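PDB 3IS6: putative permease protein, ABC transporter from Porphyromonas gingivalis, which is of unknown function but probably takes part in transmembrane transport, this chain being an extramembrane piece that includes a MacB-like periplasmic core domain. Local coordinates for residues L149-A157 and P225-D233. Numbering follows the deposited sequence.
Sequences LPHNSSIQA and PFNRLRLED
Arg228 leaves its backbone with CG between N and the carbonyl carbon, turned well past the staggered value (chi1 90°), then runs extended past Ser153 to Pro150, whereas Arg230, with CG anti to its N, bends at chi3 (-75°) and folds over Ser154. The two arginines thus straddle the 149-157 loop. Pro150 CB lies over one face of the Arg228 guanidinium, 3.7 Å from Arg228 NH2; Arg228 CD passes Ser153 OG at 3.7 Å. One water joins Arg228 NH2 to His151 O, and a second, in the guanidinium plane, joins Arg228 NE to Asn152 O. Arg228 NH1 donates a hydrogen bond to Arg6 O; NE, NH1 and NH2 each have a partner, and Pro150 and Phe8 (cation-pi) pack on the group. Ser154 CB sits over one face of the Arg230 guanidinium, 3.6 Å from Arg230 NH2. Ser154 OG meets the edge of the Phe226 ring, 3.6 Å from Phe226 CZ, and Ile155 CD1 packs obliquely on the same ring. Asn227 OD1 accepts from Leu229 N, closing an Asx turn. Ser154 N donates to Arg228 O (2.8 Å) in the carbonyl plane, and Arg230 N donates to Asn152 O (3.2 Å) from above that carbonyl. These two bonds flank Ser153 and Leu229, a single antiparallel, non-hydrogen-bonded bridge pair, tying this loop of the MacB-like periplasmic core region to the linker between strand 218-225 and helix 236-241.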
loop_
_atom_site.group_PDB
_atom_site.type_symbol
_atom_site.label_atom_id
_atom_site.label_comp_id
_atom_site.label_asym_id
_atom_site.label_seq_id
_atom_site.Cartn_x
_atom_site.Cartn_y
_atom_site.Cartn_z
ATOM N N LEU A 149 8.574 21.598 10.587
ATOM C CA LEU A 149 9.872 21.014 10.595
ATOM C C LEU A 149 10.881 22.052 10.102
ATOM O O LEU A 149 10.546 22.938 9.394
ATOM C CB LEU A 149 9.899 19.791 9.717
ATOM C CG LEU A 149 9.093 18.600 10.172
ATOM C CD1 LEU A 149 8.900 17.648 9.087
ATOM C CD2 LEU A 149 9.733 17.935 11.304
ATOM N N PRO A 150 12.121 21.910 10.482
ATOM C CA PRO A 150 13.114 22.896 10.103
ATOM C C PRO A 150 13.238 23.020 8.587
ATOM O O PRO A 150 13.160 22.062 7.905
ATOM C CB PRO A 150 14.383 22.312 10.678
ATOM C CG PRO A 150 13.957 21.538 11.784
ATOM C CD PRO A 150 12.632 21.004 11.500
ATOM N N HIS A 151 13.428 24.237 8.111
ATOM C CA HIS A 151 13.623 24.551 6.709
ATOM C C HIS A 151 15.003 24.149 6.193
ATOM O O HIS A 151 15.871 23.833 6.946
ATOM C CB HIS A 151 13.363 26.029 6.455
ATOM N N ASN A 152 15.168 24.144 4.885
ATOM C CA ASN A 152 16.420 23.812 4.271
ATOM C C ASN A 152 16.915 22.469 4.764
ATOM O O ASN A 152 18.058 22.285 5.009
ATOM C CB ASN A 152 17.455 24.899 4.476
ATOM C CG ASN A 152 17.129 26.147 3.753
ATOM O OD1 ASN A 152 17.256 27.196 4.275
ATOM N ND2 ASN A 152 16.701 26.032 2.569
ATOM N N SER A 153 15.994 21.546 4.895
ATOM C CA SER A 153 16.270 20.234 5.402
ATOM C C SER A 153 15.663 19.152 4.521
ATOM O O SER A 153 14.654 19.348 3.936
ATOM C CB SER A 153 15.764 20.146 6.835
ATOM O OG SER A 153 15.677 18.847 7.278
ATOM N N SER A 154 16.311 18.010 4.456
ATOM C CA SER A 154 15.842 16.876 3.684
ATOM C C SER A 154 14.514 16.295 4.192
ATOM O O SER A 154 13.835 15.645 3.480
ATOM C CB SER A 154 16.895 15.780 3.597
ATOM O OG SER A 154 17.312 15.380 4.845
ATOM N N ILE A 155 14.187 16.542 5.437
ATOM C CA ILE A 155 12.987 16.000 6.001
ATOM C C ILE A 155 11.892 17.024 5.845
ATOM O O ILE A 155 11.899 18.013 6.488
ATOM C CB ILE A 155 13.203 15.630 7.454
ATOM C CG1 ILE A 155 14.382 14.673 7.568
ATOM C CG2 ILE A 155 11.986 14.976 8.018
ATOM C CD1 ILE A 155 14.692 14.247 8.881
ATOM N N GLN A 156 10.990 16.766 4.920
ATOM C CA GLN A 156 9.919 17.664 4.573
ATOM C C GLN A 156 8.550 16.993 4.564
ATOM O O GLN A 156 8.376 15.992 3.950
ATOM C CB GLN A 156 10.185 18.258 3.214
ATOM C CG GLN A 156 11.576 18.732 3.048
ATOM C CD GLN A 156 11.881 19.169 1.645
ATOM O OE1 GLN A 156 11.002 19.350 0.843
ATOM N NE2 GLN A 156 13.146 19.335 1.350
ATOM N N ALA A 157 7.599 17.555 5.291
ATOM C CA ALA A 157 6.231 17.078 5.319
ATOM C C ALA A 157 5.241 18.164 5.745
ATOM O O ALA A 157 5.447 18.799 6.722
ATOM C CB ALA A 157 6.134 15.929 6.221
ATOM N N PRO A 225 26.685 9.099 9.079
ATOM C CA PRO A 225 26.146 10.204 9.846
ATOM C C PRO A 225 25.162 11.005 9.029
ATOM O O PRO A 225 25.353 11.150 7.871
ATOM C CB PRO A 225 27.379 11.048 10.109
ATOM C CG PRO A 225 28.443 10.150 10.051
ATOM C CD PRO A 225 28.132 9.226 8.966
ATOM N N PHE A 226 24.108 11.492 9.643
ATOM C CA PHE A 226 23.060 12.137 8.898
ATOM C C PHE A 226 23.298 13.612 8.818
ATOM O O PHE A 226 23.330 14.256 9.803
ATOM C CB PHE A 226 21.718 11.851 9.566
ATOM C CG PHE A 226 20.562 12.594 8.987
ATOM C CD1 PHE A 226 20.260 12.513 7.664
ATOM C CD2 PHE A 226 19.757 13.354 9.787
ATOM C CE1 PHE A 226 19.196 13.210 7.157
ATOM C CE2 PHE A 226 18.715 14.028 9.288
ATOM C CZ PHE A 226 18.428 13.961 7.980
ATOM N N ASN A 227 23.448 14.119 7.611
ATOM C CA ASN A 227 23.486 15.540 7.351
ATOM C C ASN A 227 22.208 15.962 6.643
ATOM O O ASN A 227 21.986 15.622 5.552
ATOM C CB ASN A 227 24.695 15.880 6.489
ATOM C CG ASN A 227 24.838 17.350 6.221
ATOM O OD1 ASN A 227 23.910 18.099 6.324
ATOM N ND2 ASN A 227 26.025 17.757 5.870
ATOM N N ARG A 228 21.398 16.722 7.340
ATOM C CA ARG A 228 20.082 17.109 6.898
ATOM C C ARG A 228 20.025 18.127 5.779
ATOM O O ARG A 228 19.014 18.326 5.207
ATOM C CB ARG A 228 19.233 17.573 8.076
ATOM C CG ARG A 228 19.312 19.011 8.386
ATOM C CD ARG A 228 18.543 19.390 9.610
ATOM N NE ARG A 228 18.486 20.813 9.846
ATOM C CZ ARG A 228 18.120 21.383 10.981
ATOM N NH1 ARG A 228 17.763 20.664 12.011
ATOM N NH2 ARG A 228 18.093 22.683 11.076
ATOM N N LEU A 229 21.110 18.814 5.520
ATOM C CA LEU A 229 21.021 20.009 4.723
ATOM C C LEU A 229 20.545 19.713 3.330
ATOM O O LEU A 229 21.083 18.910 2.656
ATOM C CB LEU A 229 22.385 20.677 4.672
ATOM C CG LEU A 229 22.520 21.915 3.818
ATOM C CD1 LEU A 229 21.724 23.017 4.318
ATOM C CD2 LEU A 229 23.936 22.293 3.681
ATOM N N ARG A 230 19.483 20.375 2.947
ATOM C CA ARG A 230 19.011 20.402 1.590
ATOM C C ARG A 230 18.393 21.766 1.344
ATOM O O ARG A 230 17.310 22.010 1.723
ATOM C CB ARG A 230 18.018 19.296 1.312
ATOM C CG ARG A 230 17.770 19.079 -0.144
ATOM C CD ARG A 230 16.659 18.141 -0.449
ATOM N NE ARG A 230 17.057 16.775 -0.204
ATOM C CZ ARG A 230 16.226 15.762 -0.058
ATOM N NH1 ARG A 230 14.922 15.944 -0.130
ATOM N NH2 ARG A 230 16.719 14.573 0.167
ATOM N N LEU A 231 19.146 22.658 0.737
ATOM C CA LEU A 231 18.729 24.018 0.542
ATOM C C LEU A 231 17.595 24.165 -0.438
ATOM O O LEU A 231 17.583 23.533 -1.431
ATOM C CB LEU A 231 19.904 24.845 0.075
ATOM C CG LEU A 231 21.086 24.968 1.012
ATOM C CD1 LEU A 231 22.274 25.262 0.248
ATOM C CD2 LEU A 231 20.831 26.007 2.028
ATOM N N GLU A 232 16.652 25.030 -0.137
ATOM C CA GLU A 232 15.560 25.311 -1.029
ATOM C C GLU A 232 16.115 25.964 -2.295
ATOM O O GLU A 232 16.995 26.754 -2.210
ATOM C CB GLU A 232 14.556 26.214 -0.345
ATOM C CG GLU A 232 13.324 26.441 -1.146
ATOM C CD GLU A 232 12.481 27.647 -0.724
ATOM O OE1 GLU A 232 12.781 28.311 0.258
ATOM O OE2 GLU A 232 11.506 27.916 -1.411
ATOM N N ASP A 233 15.596 25.631 -3.455
ATOM C CA ASP A 233 16.199 26.062 -4.694
ATOM C C ASP A 233 16.295 27.577 -4.655
ATOM O O ASP A 233 15.328 28.252 -4.515
ATOM C CB ASP A 233 15.283 25.614 -5.816
ATOM C CG ASP A 233 15.784 25.953 -7.184
ATOM O OD1 ASP A 233 16.903 26.369 -7.362
ATOM O OD2 ASP A 233 15.019 25.772 -8.103
HETATM O O HOH W 1 17.693 24.481 8.967
HETATM O O HOH W 2 19.272 22.361 7.439
HETATM O O HOH W 3 19.942 14.886 3.928
HETATM O O HOH W 4 11.885 14.686 0.856
#